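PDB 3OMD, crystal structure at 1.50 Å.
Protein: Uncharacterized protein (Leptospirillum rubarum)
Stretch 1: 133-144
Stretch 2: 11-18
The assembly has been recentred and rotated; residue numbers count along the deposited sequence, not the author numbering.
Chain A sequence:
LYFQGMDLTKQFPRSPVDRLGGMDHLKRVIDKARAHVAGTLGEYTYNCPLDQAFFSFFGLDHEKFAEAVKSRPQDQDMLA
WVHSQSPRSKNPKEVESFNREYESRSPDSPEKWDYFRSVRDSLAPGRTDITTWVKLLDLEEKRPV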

# COMPACT_ATOMS: atom_id res chain seq x y z
N TRP A 133 1.29 -5.53 -10.51
CA TRP A 133 0.54 -4.36 -10.08
C TRP A 133 1.40 -3.40 -9.30
O TRP A 133 1.25 -2.17 -9.49
CB TRP A 133 -0.66 -4.77 -9.23
CG TRP A 133 -1.78 -5.45 -10.03
CD1 TRP A 133 -2.23 -6.75 -9.91
CD2 TRP A 133 -2.60 -4.83 -11.03
NE1 TRP A 133 -3.27 -6.98 -10.79
CE2 TRP A 133 -3.52 -5.82 -11.49
CE3 TRP A 133 -2.66 -3.54 -11.58
CZ2 TRP A 133 -4.47 -5.56 -12.49
CZ3 TRP A 133 -3.63 -3.26 -12.56
CH2 TRP A 133 -4.51 -4.28 -13.02
N VAL A 134 2.25 -3.88 -8.40
CA VAL A 134 2.98 -2.92 -7.54
C VAL A 134 3.98 -2.11 -8.37
O VAL A 134 4.28 -0.95 -8.04
CB VAL A 134 3.60 -3.57 -6.30
CG1 VAL A 134 2.50 -4.18 -5.44
CG2 VAL A 134 4.72 -4.54 -6.64
N LYS A 135 4.51 -2.69 -9.44
CA LYS A 135 5.43 -1.93 -10.30
C LYS A 135 4.67 -0.92 -11.12
O LYS A 135 5.15 0.20 -11.37
CB LYS A 135 6.27 -2.85 -11.20
CG LYS A 135 7.47 -3.45 -10.49
CD LYS A 135 8.52 -3.94 -11.49
CE LYS A 135 9.78 -4.48 -10.82
NZ LYS A 135 10.50 -3.49 -9.94
N LEU A 136 3.46 -1.28 -11.55
CA LEU A 136 2.63 -0.32 -12.28
C LEU A 136 2.31 0.91 -11.39
O LEU A 136 2.34 2.05 -11.86
CB LEU A 136 1.34 -1.00 -12.78
CG LEU A 136 0.49 -0.11 -13.70
CD1 LEU A 136 1.28 0.23 -14.97
CD2 LEU A 136 -0.80 -0.89 -14.05
N LEU A 137 2.00 0.67 -10.11
CA LEU A 137 1.76 1.79 -9.19
C LEU A 137 2.99 2.71 -9.12
O LEU A 137 2.84 3.94 -9.14
CB LEU A 137 1.41 1.27 -7.80
CG LEU A 137 0.01 0.65 -7.68
CD1 LEU A 137 -0.14 -0.06 -6.34
CD2 LEU A 137 -1.07 1.72 -7.81
N ASP A 138 4.19 2.15 -8.96
CA ASP A 138 5.39 3.01 -8.91
C ASP A 138 5.54 3.78 -10.22
O ASP A 138 5.99 4.93 -10.20
CB ASP A 138 6.65 2.18 -8.65
CG ASP A 138 6.93 1.99 -7.18
OD1 ASP A 138 6.34 2.68 -6.33
OD2 ASP A 138 7.80 1.13 -6.91
N LEU A 139 5.23 3.14 -11.35
CA LEU A 139 5.36 3.83 -12.65
C LEU A 139 4.41 5.02 -12.69
O LEU A 139 4.83 6.14 -13.07
CB LEU A 139 5.05 2.84 -13.79
CG LEU A 139 5.07 3.41 -15.20
CD1 LEU A 139 6.50 3.71 -15.56
CD2 LEU A 139 4.47 2.38 -16.17
N GLU A 140 3.14 4.79 -12.30
CA GLU A 140 2.15 5.87 -12.34
C GLU A 140 2.55 7.00 -11.38
O GLU A 140 2.25 8.20 -11.63
CB GLU A 140 0.75 5.35 -12.02
CG GLU A 140 -0.32 6.47 -11.99
CD GLU A 140 -1.72 6.12 -12.55
OE1 GLU A 140 -1.96 5.00 -13.05
OE2 GLU A 140 -2.60 7.02 -12.49
N GLU A 141 3.21 6.63 -10.27
CA GLU A 141 3.57 7.60 -9.23
C GLU A 141 5.00 8.14 -9.43
O GLU A 141 5.64 8.68 -8.52
CB GLU A 141 3.39 6.97 -7.85
CG GLU A 141 1.88 6.75 -7.57
CD GLU A 141 1.57 6.04 -6.31
OE1 GLU A 141 2.47 5.49 -5.63
OE2 GLU A 141 0.35 5.99 -6.02
N LYS A 142 5.49 7.99 -10.66
CA LYS A 142 6.71 8.69 -11.13
C LYS A 142 7.99 8.29 -10.38
O LYS A 142 8.93 9.10 -10.23
CB LYS A 142 6.51 10.23 -11.13
CG LYS A 142 5.27 10.68 -11.91
CD LYS A 142 5.13 12.21 -11.85
CE LYS A 142 3.95 12.66 -12.71
NZ LYS A 142 4.11 14.10 -13.07
N ARG A 143 8.04 7.04 -9.94
CA ARG A 143 9.25 6.50 -9.30
C ARG A 143 10.01 5.67 -10.31
O ARG A 143 9.40 5.16 -11.26
CB ARG A 143 8.89 5.59 -8.11
CG ARG A 143 8.13 6.32 -7.05
CD ARG A 143 8.05 5.54 -5.76
NE ARG A 143 7.19 6.33 -4.88
CZ ARG A 143 5.86 6.21 -4.82
NH1 ARG A 143 5.23 5.21 -5.45
NH2 ARG A 143 5.19 7.06 -4.08
N PRO A 144 11.34 5.55 -10.11
CA PRO A 144 12.13 4.66 -10.96
C PRO A 144 11.60 3.24 -10.82
O PRO A 144 11.35 2.77 -9.69
CB PRO A 144 13.55 4.78 -10.39
CG PRO A 144 13.58 6.10 -9.65
CD PRO A 144 12.18 6.20 -9.08
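Stretch 2 (11-18) QFPRSPVD

Two hydrogen bonds tie stretch 2 to stretch 1. Ser15 OG donates to Asp138 OD1 at 2.8 Å. Arg143 NH2 donates to Pro13 O, also at 2.8 Å. The Arg143 guanidinium is held in place by its own stretch: Arg143 NH1 forms salt bridges to Glu141 OE1 at 2.8 Å and to Asp138 OD1 at 2.9 Å. Asp138 OD1 therefore accepts from both Arg143 and Ser15. Ser15 OG in turn accepts from Val17 N at 3.1 Å, so the hydroxyl links the carboxylate to the backbone of stretch 2. Pro13 O lies near the guanidinium plane, which suits the hydrogen bond, while Ser15 CA lies over one face, 3.5 Å from Arg143 NH1.

Stretch 2 has no regular helix or strand. It is extended from Gln11 to Ser15, then bends in a type I beta turn from Ser15 to Asp18, closed by Asp18 N to Ser15 O at 3.1 Å. It runs antiparallel to stretch 1: Phe12 lies by Glu141, Ser15 by Asp138 and Pro16 by Val134, with CA atoms 6.4, 6.2 and 6.0 Å apart in that order. The stretch 1 helix covers 133-140, and Glu141 is the first residue to leave helical geometry.

Packing flanks the polar centre. Toward the start of the helix, Pro16 sits against Val134, CB to CB at 3.7 Å, and Pro16 CG is 3.9 Å from Leu137 CD1. Val17 CG1 reaches Val134 CG2 more loosely, at 4.4 Å. Past the helix end, the Phe12 ring lies on Glu141. Glu141 CA is 3.9 Å from the centroid of the Phe12 ring and 13° off the ring normal, a CH-pi contact. Lys142 CD approaches the ring edge, 4.3 Å from Phe12 CE2. Together the two stretches bury 508 Å².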

# COMPACT_ATOMS: atom_id res chain seq x y z
N GLN A 11 -0.34 14.75 -3.49
CA GLN A 11 0.82 13.91 -3.18
C GLN A 11 0.49 12.46 -3.45
O GLN A 11 -0.68 12.11 -3.48
CB GLN A 11 1.25 14.07 -1.74
CG GLN A 11 0.37 13.43 -0.75
CD GLN A 11 1.03 13.30 0.64
OE1 GLN A 11 1.75 12.36 0.95
NE2 GLN A 11 0.70 14.20 1.48
N PHE A 12 1.50 11.63 -3.64
CA PHE A 12 1.26 10.18 -3.79
C PHE A 12 1.55 9.52 -2.44
O PHE A 12 2.49 9.92 -1.73
CB PHE A 12 2.27 9.56 -4.78
CG PHE A 12 2.23 10.17 -6.16
CD1 PHE A 12 1.02 10.29 -6.85
CD2 PHE A 12 3.40 10.61 -6.75
CE1 PHE A 12 1.02 10.86 -8.17
CE2 PHE A 12 3.40 11.19 -8.04
CZ PHE A 12 2.22 11.31 -8.73
N PRO A 13 0.78 8.49 -2.11
CA PRO A 13 1.20 7.68 -0.96
C PRO A 13 2.51 6.96 -1.31
O PRO A 13 2.85 6.81 -2.49
CB PRO A 13 0.05 6.69 -0.77
CG PRO A 13 -0.56 6.54 -2.16
CD PRO A 13 -0.31 7.87 -2.90
N ARG A 14 3.23 6.52 -0.29
CA ARG A 14 4.57 5.95 -0.52
C ARG A 14 4.54 4.63 -1.29
O ARG A 14 3.47 3.97 -1.40
CB ARG A 14 5.32 5.82 0.83
CG ARG A 14 5.82 7.22 1.29
CD ARG A 14 6.37 7.24 2.70
NE ARG A 14 5.33 6.92 3.67
CZ ARG A 14 5.58 6.70 4.96
NH1 ARG A 14 6.82 6.75 5.42
NH2 ARG A 14 4.59 6.40 5.78
N SER A 15 5.71 4.27 -1.82
CA SER A 15 5.81 3.11 -2.68
C SER A 15 5.36 1.83 -1.99
O SER A 15 5.68 1.60 -0.82
CB SER A 15 7.27 2.94 -3.12
OG SER A 15 7.40 1.73 -3.87
N PRO A 16 4.70 0.94 -2.74
CA PRO A 16 4.39 -0.41 -2.23
C PRO A 16 5.62 -1.10 -1.63
O PRO A 16 5.47 -1.91 -0.71
CB PRO A 16 3.97 -1.17 -3.51
CG PRO A 16 3.25 -0.08 -4.32
CD PRO A 16 4.16 1.16 -4.10
N VAL A 17 6.81 -0.86 -2.19
CA VAL A 17 8.00 -1.62 -1.79
C VAL A 17 9.01 -0.77 -0.98
O VAL A 17 10.15 -1.20 -0.78
CB VAL A 17 8.65 -2.33 -3.00
CG1 VAL A 17 7.62 -3.35 -3.62
CG2 VAL A 17 9.22 -1.33 -4.01
N ASP A 18 8.55 0.38 -0.48
CA ASP A 18 9.32 1.21 0.46
C ASP A 18 9.00 0.61 1.85
O ASP A 18 7.97 0.93 2.46
CB ASP A 18 8.86 2.66 0.34
CG ASP A 18 9.64 3.61 1.25
OD1 ASP A 18 10.51 3.14 2.04
OD2 ASP A 18 9.33 4.81 1.17